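Local coordinates for Oxidored_FMN domain-containing protein ([Pseudomonas] geniculata N1, PDB 6L6J), which probably oxidises the amine 6-hydroxypseudooxynicotine, working as an oxidoreductase that carries FMN and a [4Fe-4S] cluster, at residues P123-P128 and P134-T139; V169-N174 and D180-R185. All coordinates share one frame; numbering follows the deposited sequence.

Contact 1 of 2, residues P123-P128 and P134-T139; sequences PTTKYP and PIAART
Thr125 OG1 and Thr139 OG1 are 2.8 Å apart and hydrogen-bond hydroxyl to hydroxyl, the two side chains crossing at about a right angle. Both hydroxyls point opposite to their own carbonyl carbons. In Thr139 the methyl CG2 is anti to the backbone N (chi1 -57° for the hydroxyl) and lies 3.6 Å from Pro123 O. The bond ties together two limbs of the long excursion between barrel strand 99-105 and helix 142-162, where residues 123-128 and 134-139 run antiparallel. Their pairing is a single bridge, with Lys126 and Ala137 as a hydrogen-bonded pair. Ala137 N donates to Lys126 O over 2.9 Å, from a position tilted 24° out of the carbonyl plane, whereas the return bond from Lys126 N to Ala137 O is weak at 3.3 Å. Ala137 O also receives a CA-H...O contact from Thr125 CA at 3.1 Å, so an N-H and a C-H from successive residues converge on one acceptor. The outer end of Lys126 curls back through its last two torsions, and NZ meets Tyr127 O at 2.6 Å, nearly along the C=O direction (168°); His129 takes a second bond from this ammonium group. Residues 134-139 are anchored in turn by Arg138, whose guanidinium forms a salt bridge with Asp144 on helix 142-162. Toward the loop that joins the segments, Ile135 O sits at the edge of the Tyr127 ring, 4.2 Å from Tyr127 CD1, and also faces the proline that follows, 3.1 Å from Pro128 CD.

Contact 2 of 2, residues V169-N174 and D180-R185; sequences VYCAHN and DFLDTR. With FMN (flavin mononucleotide), chain B.
Tyr170 presents one ring face to the backbone of its own segment, with Ala172 N 4.2 Å above the plane and over the ring centre, while His173 ND1 lies at the ring edge, in plane. The imidazole in turn has Tyr170 CE1 at its own edge. Tyr170 OH and His173 ND1 are hydrogen-bonded at 2.5 Å, and His173 NE2 is hydrogen-bonded to Asp266 OD2, an FMN-binding residue, so both ring nitrogens are engaged and the imidazole's rotation is fixed. FMN O2 lies obliquely to the Tyr170 ring, 3.4 Å from Tyr170 CE1. An alanine at His173 would remove the imidazole bridging Tyr170 to Asp266, would probably leave the phenol freer to turn, and is likely to open a gap beside the flavin. Strand and helix meet on apolar ground: Cys171 SG, anti to the backbone N (chi1 -176°), touches Leu182 CD1 at 4.0 Å, and Phe225 of the next strand touches both side chains. Farther along, the amide of Asn174 crosses the Asp180 carboxylate with the planes 79° apart; that buried carboxylate is held by His129 NE2 and Ala109 N. After the helix, Asp183 OD1 accepts from Arg185 N at 2.9 Å, an Asx turn. Strand 166-171, its loop and helix 177-182 form a beta-alpha connection at the barrel, and Tyr170 and His173 on it line the FMN pocket, an arrangement typical of TIM-barrel flavoenzymes.

How the contacts relate
Contact 1 closes before contact 2 opens along the chain, yet their centres lie 15 Å apart and they touch directly. Pro123 forms the seam: Pro123 CG packs on Asp180 O at 3.6 Å, and Pro123 CD meets Phe181 CE1 at 3.6 Å. A polar route runs alongside, because His129 is bonded through ND1 to Lys126 NZ and through NE2 to Asp180 OD1. Ala109 also serves both, lying against the side chain of Ala137, with its backbone N-H hydrogen-bonded to Asp180 OD2. Only contact 2 reaches the flavin, through Tyr170 and His173; contact 1 lies away from the cofactor sites and reaches helix 177-182 through Pro123.

Contact 1 of 2, residues P123-P128 and P134-T139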
ATOM      1  N   PRO A 123      -3.039  -5.390  29.483  1.00 29.02           N
ATOM      2  CA  PRO A 123      -2.776  -6.282  30.610  1.00 28.90           C
ATOM      3  C   PRO A 123      -2.046  -5.507  31.714  1.00 32.37           C
ATOM      4  O   PRO A 123      -2.349  -5.741  32.879  1.00 33.52           O
ATOM      5  CB  PRO A 123      -1.863  -7.384  30.037  1.00 29.14           C
ATOM      6  CG  PRO A 123      -1.367  -6.839  28.704  1.00 28.52           C
ATOM      7  CD  PRO A 123      -2.483  -5.927  28.231  1.00 29.88           C
ATOM      8  N   THR A 124      -1.146  -4.593  31.307  1.00 33.42           N
ATOM      9  CA  THR A 124      -0.223  -3.818  32.178  1.00 34.72           C
ATOM     10  C   THR A 124       0.010  -2.436  31.560  1.00 34.80           C
ATOM     11  O   THR A 124       0.250  -2.381  30.329  1.00 31.73           O
ATOM     12  CB  THR A 124       1.082  -4.598  32.383  1.00 38.59           C
ATOM     13  OG1 THR A 124       0.687  -5.861  32.939  1.00 43.50           O
ATOM     14  CG2 THR A 124       2.086  -3.886  33.274  1.00 35.68           C
ATOM     15  N   THR A 125      -0.046  -1.376  32.385  1.00 34.19           N
ATOM     16  CA  THR A 125      -0.013   0.041  31.931  1.00 33.52           C
ATOM     17  C   THR A 125       1.243   0.301  31.103  1.00 33.42           C
ATOM     18  O   THR A 125       2.349  -0.103  31.496  1.00 31.32           O
ATOM     19  CB  THR A 125      -0.056   1.067  33.066  1.00 35.19           C
ATOM     20  OG1 THR A 125      -1.271   0.880  33.770  1.00 39.12           O
ATOM     21  CG2 THR A 125      -0.070   2.504  32.593  1.00 38.12           C
ATOM     22  N   LYS A 126       1.040   1.003  30.002  1.00 33.55           N
ATOM     23  CA  LYS A 126       2.110   1.568  29.157  1.00 33.49           C
ATOM     24  C   LYS A 126       1.448   2.605  28.248  1.00 35.30           C
ATOM     25  O   LYS A 126       0.210   2.539  28.098  1.00 34.40           O
ATOM     26  CB  LYS A 126       2.781   0.450  28.360  1.00 35.24           C
ATOM     27  CG  LYS A 126       1.898  -0.260  27.335  1.00 34.35           C
ATOM     28  CD  LYS A 126       2.653  -1.198  26.414  1.00 35.96           C
ATOM     29  CE  LYS A 126       3.921  -0.618  25.805  1.00 41.03           C
ATOM     30  NZ  LYS A 126       3.664   0.489  24.855  1.00 43.08           N
ATOM     31  N   TYR A 127       2.226   3.518  27.663  1.00 35.55           N
ATOM     32  CA  TYR A 127       1.737   4.412  26.579  1.00 31.80           C
ATOM     33  C   TYR A 127       1.423   3.523  25.383  1.00 28.09           C
ATOM     34  O   TYR A 127       1.999   2.459  25.228  1.00 25.64           O
ATOM     35  CB  TYR A 127       2.749   5.521  26.287  1.00 30.56           C
ATOM     36  CG  TYR A 127       2.984   6.467  27.439  1.00 28.36           C
ATOM     37  CD1 TYR A 127       2.055   7.443  27.760  1.00 29.42           C
ATOM     38  CD2 TYR A 127       4.149   6.419  28.180  1.00 28.61           C
ATOM     39  CE1 TYR A 127       2.257   8.339  28.798  1.00 27.04           C
ATOM     40  CE2 TYR A 127       4.367   7.307  29.222  1.00 29.33           C
ATOM     41  CZ  TYR A 127       3.421   8.269  29.528  1.00 27.52           C
ATOM     42  OH  TYR A 127       3.636   9.131  30.551  1.00 29.33           O
ATOM     43  N   PRO A 128       0.449   3.888  24.533  1.00 29.34           N
ATOM     44  CA  PRO A 128       0.185   3.137  23.300  1.00 29.25           C
ATOM     45  C   PRO A 128       1.423   2.876  22.412  1.00 27.88           C
ATOM     46  O   PRO A 128       2.271   3.705  22.306  1.00 26.34           O
ATOM     47  CB  PRO A 128      -0.784   4.067  22.554  1.00 28.43           C
ATOM     48  CG  PRO A 128      -1.476   4.843  23.637  1.00 28.50           C
ATOM     49  CD  PRO A 128      -0.439   5.040  24.715  1.00 29.26           C
ATOM     50  N   PRO A 134      -0.746  11.969  24.965  1.00 22.33           N
ATOM     51  CA  PRO A 134      -0.550  11.893  26.412  1.00 22.25           C
ATOM     52  C   PRO A 134      -1.761  11.239  27.068  1.00 23.84           C
ATOM     53  O   PRO A 134      -2.493  11.935  27.757  1.00 26.69           O
ATOM     54  CB  PRO A 134      -0.374  13.366  26.823  1.00 22.19           C
ATOM     55  CG  PRO A 134      -1.183  14.142  25.796  1.00 21.57           C
ATOM     56  CD  PRO A 134      -1.076  13.338  24.521  1.00 21.64           C
ATOM     57  N   ILE A 135      -1.963   9.949  26.785  1.00 25.01           N
ATOM     58  CA  ILE A 135      -3.011   9.078  27.405  1.00 24.57           C
ATOM     59  C   ILE A 135      -2.411   7.680  27.550  1.00 26.81           C
ATOM     60  O   ILE A 135      -1.934   7.124  26.538  1.00 28.29           O
ATOM     61  CB  ILE A 135      -4.326   9.093  26.583  1.00 24.57           C
ATOM     62  CG1 ILE A 135      -5.424   8.240  27.225  1.00 22.43           C
ATOM     63  CG2 ILE A 135      -4.091   8.720  25.127  1.00 24.01           C
ATOM     64  CD1 ILE A 135      -6.101   8.910  28.383  1.00 23.03           C
ATOM     65  N   ALA A 136      -2.373   7.159  28.777  1.00 28.96           N
ATOM     66  CA  ALA A 136      -1.807   5.825  29.107  1.00 26.91           C
ATOM     67  C   ALA A 136      -2.865   4.749  28.848  1.00 26.60           C
ATOM     68  O   ALA A 136      -4.049   5.024  29.078  1.00 28.53           O
ATOM     69  CB  ALA A 136      -1.333   5.788  30.537  1.00 26.57           C
ATOM     70  N   ALA A 137      -2.430   3.580  28.367  1.00 24.98           N
ATOM     71  CA  ALA A 137      -3.206   2.326  28.303  1.00 23.52           C
ATOM     72  C   ALA A 137      -3.305   1.748  29.716  1.00 23.63           C
ATOM     73  O   ALA A 137      -2.266   1.347  30.241  1.00 27.11           O
ATOM     74  CB  ALA A 137      -2.542   1.377  27.330  1.00 21.79           C
ATOM     75  N   ARG A 138      -4.498   1.681  30.304  1.00 25.22           N
ATOM     76  CA  ARG A 138      -4.668   1.382  31.764  1.00 28.99           C
ATOM     77  C   ARG A 138      -4.597  -0.136  32.002  1.00 27.50           C
ATOM     78  O   ARG A 138      -5.072  -0.873  31.165  1.00 31.41           O
ATOM     79  CB  ARG A 138      -5.948   2.025  32.337  1.00 29.36           C
ATOM     80  CG  ARG A 138      -7.232   1.262  32.045  1.00 28.19           C
ATOM     81  CD  ARG A 138      -8.457   2.090  32.340  1.00 29.03           C
ATOM     82  NE  ARG A 138      -9.689   1.409  31.969  1.00 31.75           N
ATOM     83  CZ  ARG A 138     -10.218   0.364  32.621  1.00 32.20           C
ATOM     84  NH1 ARG A 138      -9.636  -0.129  33.705  1.00 32.01           N
ATOM     85  NH2 ARG A 138     -11.328  -0.194  32.173  1.00 31.53           N
ATOM     86  N   THR A 139      -3.978  -0.562  33.105  1.00 29.31           N
ATOM     87  CA  THR A 139      -4.033  -1.946  33.659  1.00 31.79           C
ATOM     88  C   THR A 139      -5.506  -2.287  33.895  1.00 31.99           C
ATOM     89  O   THR A 139      -6.180  -1.437  34.503  1.00 30.65           O
ATOM     90  CB  THR A 139      -3.248  -2.069  34.983  1.00 32.66           C
ATOM     91  OG1 THR A 139      -1.879  -1.673  34.806  1.00 28.21           O
ATOM     92  CG2 THR A 139      -3.288  -3.475  35.558  1.00 31.93           C
TER

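Contact 2 of 2, residues V169-N174 and D180-R185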
ATOM      1  N   VAL A 169     -11.984 -13.129  15.280  1.00 26.15           N
ATOM      2  CA  VAL A 169     -11.336 -12.851  16.592  1.00 27.64           C
ATOM      3  C   VAL A 169      -9.915 -12.391  16.260  1.00 28.96           C
ATOM      4  O   VAL A 169      -9.177 -13.163  15.630  1.00 30.85           O
ATOM      5  CB  VAL A 169     -11.366 -14.081  17.517  1.00 27.39           C
ATOM      6  CG1 VAL A 169     -10.232 -14.089  18.519  1.00 26.04           C
ATOM      7  CG2 VAL A 169     -12.697 -14.196  18.240  1.00 28.38           C
ATOM      8  N   TYR A 170      -9.566 -11.147  16.576  1.00 29.51           N
ATOM      9  CA  TYR A 170      -8.373 -10.489  15.984  1.00 29.58           C
ATOM     10  C   TYR A 170      -7.240 -10.488  16.999  1.00 30.98           C
ATOM     11  O   TYR A 170      -7.375  -9.862  18.078  1.00 34.89           O
ATOM     12  CB  TYR A 170      -8.700  -9.066  15.557  1.00 30.39           C
ATOM     13  CG  TYR A 170      -7.559  -8.319  14.933  1.00 29.85           C
ATOM     14  CD1 TYR A 170      -6.942  -8.797  13.795  1.00 32.24           C
ATOM     15  CD2 TYR A 170      -7.125  -7.110  15.441  1.00 29.44           C
ATOM     16  CE1 TYR A 170      -5.907  -8.104  13.185  1.00 30.47           C
ATOM     17  CE2 TYR A 170      -6.103  -6.401  14.833  1.00 27.99           C
ATOM     18  CZ  TYR A 170      -5.490  -6.900  13.706  1.00 27.25           C
ATOM     19  OH  TYR A 170      -4.477  -6.232  13.101  1.00 29.57           O
ATOM     20  N   CYS A 171      -6.151 -11.158  16.647  1.00 29.51           N
ATOM     21  CA  CYS A 171      -4.932 -11.252  17.483  1.00 29.08           C
ATOM     22  C   CYS A 171      -3.695 -11.193  16.589  1.00 28.65           C
ATOM     23  O   CYS A 171      -3.056 -12.224  16.418  1.00 29.18           O
ATOM     24  CB  CYS A 171      -4.961 -12.524  18.310  1.00 29.18           C
ATOM     25  SG  CYS A 171      -3.552 -12.648  19.427  1.00 29.53           S
ATOM     26  N   ALA A 172      -3.375 -10.007  16.065  1.00 29.13           N
ATOM     27  CA  ALA A 172      -2.342  -9.794  15.026  1.00 32.71           C
ATOM     28  C   ALA A 172      -1.864  -8.343  15.017  1.00 32.89           C
ATOM     29  O   ALA A 172      -2.340  -7.579  15.850  1.00 36.99           O
ATOM     30  CB  ALA A 172      -2.885 -10.198  13.668  1.00 35.35           C
ATOM     31  N   HIS A 173      -0.888  -8.040  14.146  1.00 37.02           N
ATOM     32  CA  HIS A 173      -0.313  -6.700  13.825  1.00 38.48           C
ATOM     33  C   HIS A 173       0.227  -5.933  15.054  1.00 40.10           C
ATOM     34  O   HIS A 173       0.588  -4.742  14.871  1.00 38.76           O
ATOM     35  CB  HIS A 173      -1.380  -5.874  13.095  1.00 38.33           C
ATOM     36  CG  HIS A 173      -1.657  -6.414  11.739  1.00 39.55           C
ATOM     37  ND1 HIS A 173      -2.799  -7.116  11.453  1.00 36.86           N
ATOM     38  CD2 HIS A 173      -0.915  -6.381  10.605  1.00 41.67           C
ATOM     39  CE1 HIS A 173      -2.755  -7.488  10.185  1.00 42.90           C
ATOM     40  NE2 HIS A 173      -1.607  -7.050   9.641  1.00 40.95           N
ATOM     41  N   ASN A 174       0.277  -6.542  16.250  1.00 35.02           N
ATOM     42  CA  ASN A 174       0.422  -5.787  17.518  1.00 33.75           C
ATOM     43  C   ASN A 174      -0.646  -4.664  17.599  1.00 33.51           C
ATOM     44  O   ASN A 174      -0.367  -3.613  18.219  1.00 31.98           O
ATOM     45  CB  ASN A 174       1.829  -5.215  17.634  1.00 33.50           C
ATOM     46  CG  ASN A 174       2.104  -4.667  19.014  1.00 37.12           C
ATOM     47  OD1 ASN A 174       1.481  -5.127  19.982  1.00 44.70           O
ATOM     48  ND2 ASN A 174       2.993  -3.682  19.113  1.00 33.02           N
ATOM     49  N   ASP A 180      -1.422  -8.382  23.050  1.00 29.60           N
ATOM     50  CA  ASP A 180      -0.853  -7.721  24.256  1.00 32.11           C
ATOM     51  C   ASP A 180      -0.900  -8.699  25.436  1.00 32.05           C
ATOM     52  O   ASP A 180       0.103  -8.825  26.147  1.00 35.56           O
ATOM     53  CB  ASP A 180      -1.562  -6.405  24.576  1.00 35.71           C
ATOM     54  CG  ASP A 180      -1.348  -5.295  23.546  1.00 41.79           C
ATOM     55  OD1 ASP A 180      -0.377  -5.416  22.726  1.00 46.97           O
ATOM     56  OD2 ASP A 180      -2.166  -4.318  23.545  1.00 37.10           O
ATOM     57  N   PHE A 181      -1.987  -9.434  25.617  1.00 31.24           N
ATOM     58  CA  PHE A 181      -2.084 -10.422  26.721  1.00 32.32           C
ATOM     59  C   PHE A 181      -1.101 -11.570  26.471  1.00 35.03           C
ATOM     60  O   PHE A 181      -0.370 -11.950  27.406  1.00 43.28           O
ATOM     61  CB  PHE A 181      -3.533 -10.850  26.938  1.00 31.64           C
ATOM     62  CG  PHE A 181      -4.271 -10.019  27.955  1.00 28.61           C
ATOM     63  CD1 PHE A 181      -4.747  -8.768  27.634  1.00 27.42           C
ATOM     64  CD2 PHE A 181      -4.487 -10.500  29.240  1.00 30.99           C
ATOM     65  CE1 PHE A 181      -5.456  -8.017  28.564  1.00 29.18           C
ATOM     66  CE2 PHE A 181      -5.178  -9.743  30.175  1.00 30.71           C
ATOM     67  CZ  PHE A 181      -5.661  -8.503  29.835  1.00 29.13           C
ATOM     68  N   LEU A 182      -1.030 -12.077  25.241  1.00 35.27           N
ATOM     69  CA  LEU A 182      -0.064 -13.139  24.824  1.00 36.11           C
ATOM     70  C   LEU A 182       1.401 -12.775  25.105  1.00 35.53           C
ATOM     71  O   LEU A 182       2.184 -13.689  25.414  1.00 34.16           O
ATOM     72  CB  LEU A 182      -0.190 -13.343  23.315  1.00 37.65           C
ATOM     73  CG  LEU A 182      -0.950 -14.571  22.867  1.00 38.21           C
ATOM     74  CD1 LEU A 182      -0.777 -14.720  21.363  1.00 39.11           C
ATOM     75  CD2 LEU A 182      -0.473 -15.805  23.629  1.00 39.01           C
ATOM     76  N   ASP A 183       1.775 -11.518  24.861  1.00 38.44           N
ATOM     77  CA  ASP A 183       3.181 -11.034  24.739  1.00 38.55           C
ATOM     78  C   ASP A 183       3.760 -10.803  26.139  1.00 38.32           C
ATOM     79  O   ASP A 183       3.250  -9.887  26.841  1.00 37.50           O
ATOM     80  CB  ASP A 183       3.229  -9.749  23.899  1.00 42.18           C
ATOM     81  CG  ASP A 183       4.613  -9.353  23.412  1.00 46.94           C
ATOM     82  OD1 ASP A 183       5.600  -9.829  24.027  1.00 54.13           O
ATOM     83  OD2 ASP A 183       4.700  -8.582  22.415  1.00 44.81           O
ATOM     84  N   THR A 184       4.781 -11.579  26.529  1.00 37.81           N
ATOM     85  CA  THR A 184       5.498 -11.419  27.830  1.00 38.72           C
ATOM     86  C   THR A 184       6.182 -10.060  27.915  1.00 36.29           C
ATOM     87  O   THR A 184       6.419  -9.622  29.044  1.00 37.60           O
ATOM     88  CB  THR A 184       6.555 -12.492  28.094  1.00 38.42           C
ATOM     89  OG1 THR A 184       7.362 -12.613  26.925  1.00 38.97           O
ATOM     90  CG2 THR A 184       5.930 -13.823  28.446  1.00 43.37           C
ATOM     91  N   ARG A 185       6.480  -9.424  26.782  1.00 36.60           N
ATOM     92  CA  ARG A 185       7.046  -8.051  26.761  1.00 40.71           C
ATOM     93  C   ARG A 185       6.005  -7.014  27.208  1.00 39.22           C
ATOM     94  O   ARG A 185       6.421  -5.942  27.641  1.00 44.91           O
ATOM     95  CB  ARG A 185       7.600  -7.696  25.385  1.00 46.56           C
ATOM     96  CG  ARG A 185       9.119  -7.779  25.313  1.00 54.51           C
ATOM     97  CD  ARG A 185       9.537  -7.664  23.871  1.00 65.24           C
ATOM     98  NE  ARG A 185      10.949  -7.793  23.536  1.00 70.63           N
ATOM     99  CZ  ARG A 185      11.905  -6.954  23.915  1.00 75.20           C
ATOM    100  NH1 ARG A 185      13.151  -7.158  23.513  1.00 80.80           N
ATOM    101  NH2 ARG A 185      11.628  -5.934  24.710  1.00 72.46           N
TER
HETATM  102  N1  FMN B 701      -4.671  -6.122   8.205  1.00 30.60           N
HETATM  103  C2  FMN B 701      -5.569  -6.192   9.240  1.00 31.69           C
HETATM  104  O2  FMN B 701      -5.584  -7.226   9.914  1.00 34.56           O
HETATM  105  N3  FMN B 701      -6.454  -5.236   9.551  1.00 29.69           N
HETATM  106  C4  FMN B 701      -6.515  -4.098   8.838  1.00 28.54           C
HETATM  107  O4  FMN B 701      -7.325  -3.219   9.128  1.00 23.32           O
HETATM  108  C4A FMN B 701      -5.561  -3.913   7.710  1.00 29.52           C
HETATM  109  N5  FMN B 701      -5.565  -2.786   6.957  1.00 29.28           N
HETATM  110  C5A FMN B 701      -4.731  -2.700   5.896  1.00 30.51           C
HETATM  111  C6  FMN B 701      -4.784  -1.578   5.072  1.00 28.75           C
HETATM  112  C7  FMN B 701      -3.943  -1.508   3.979  1.00 27.65           C
HETATM  113  C7M FMN B 701      -3.967  -0.280   3.153  1.00 29.78           C
HETATM  114  C8  FMN B 701      -3.026  -2.608   3.657  1.00 28.42           C
HETATM  115  C8M FMN B 701      -2.078  -2.534   2.497  1.00 33.08           C
HETATM  116  C9  FMN B 701      -2.963  -3.720   4.454  1.00 27.87           C
HETATM  117  C9A FMN B 701      -3.789  -3.828   5.564  1.00 28.46           C
HETATM  118  N10 FMN B 701      -3.774  -4.979   6.364  1.00 28.02           N
HETATM  119  C10 FMN B 701      -4.643  -5.034   7.426  1.00 27.22           C
HETATM  120  C1' FMN B 701      -2.867  -6.140   6.094  1.00 29.24           C
HETATM  121  C2' FMN B 701      -3.441  -7.024   5.004  1.00 26.33           C
HETATM  122  O2' FMN B 701      -4.617  -7.615   5.528  1.00 25.77           O
HETATM  123  C3' FMN B 701      -2.502  -8.113   4.579  1.00 27.04           C
HETATM  124  O3' FMN B 701      -2.296  -8.999   5.679  1.00 29.14           O
HETATM  125  C4' FMN B 701      -1.149  -7.614   4.073  1.00 26.57           C
HETATM  126  O4' FMN B 701      -1.332  -6.475   3.198  1.00 27.59           O
HETATM  127  C5' FMN B 701      -0.374  -8.725   3.379  1.00 22.79           C
HETATM  128  O5' FMN B 701      -1.124  -9.154   2.256  1.00 24.04           O
HETATM  129  P   FMN B 701      -0.832  -8.538   0.787  1.00 25.80           P
HETATM  130  O1P FMN B 701       0.582  -8.945   0.441  1.00 23.09           O
HETATM  131  O2P FMN B 701      -1.891  -9.192  -0.045  1.00 26.19           O
HETATM  132  O3P FMN B 701      -1.013  -7.040   0.937  1.00 25.32           O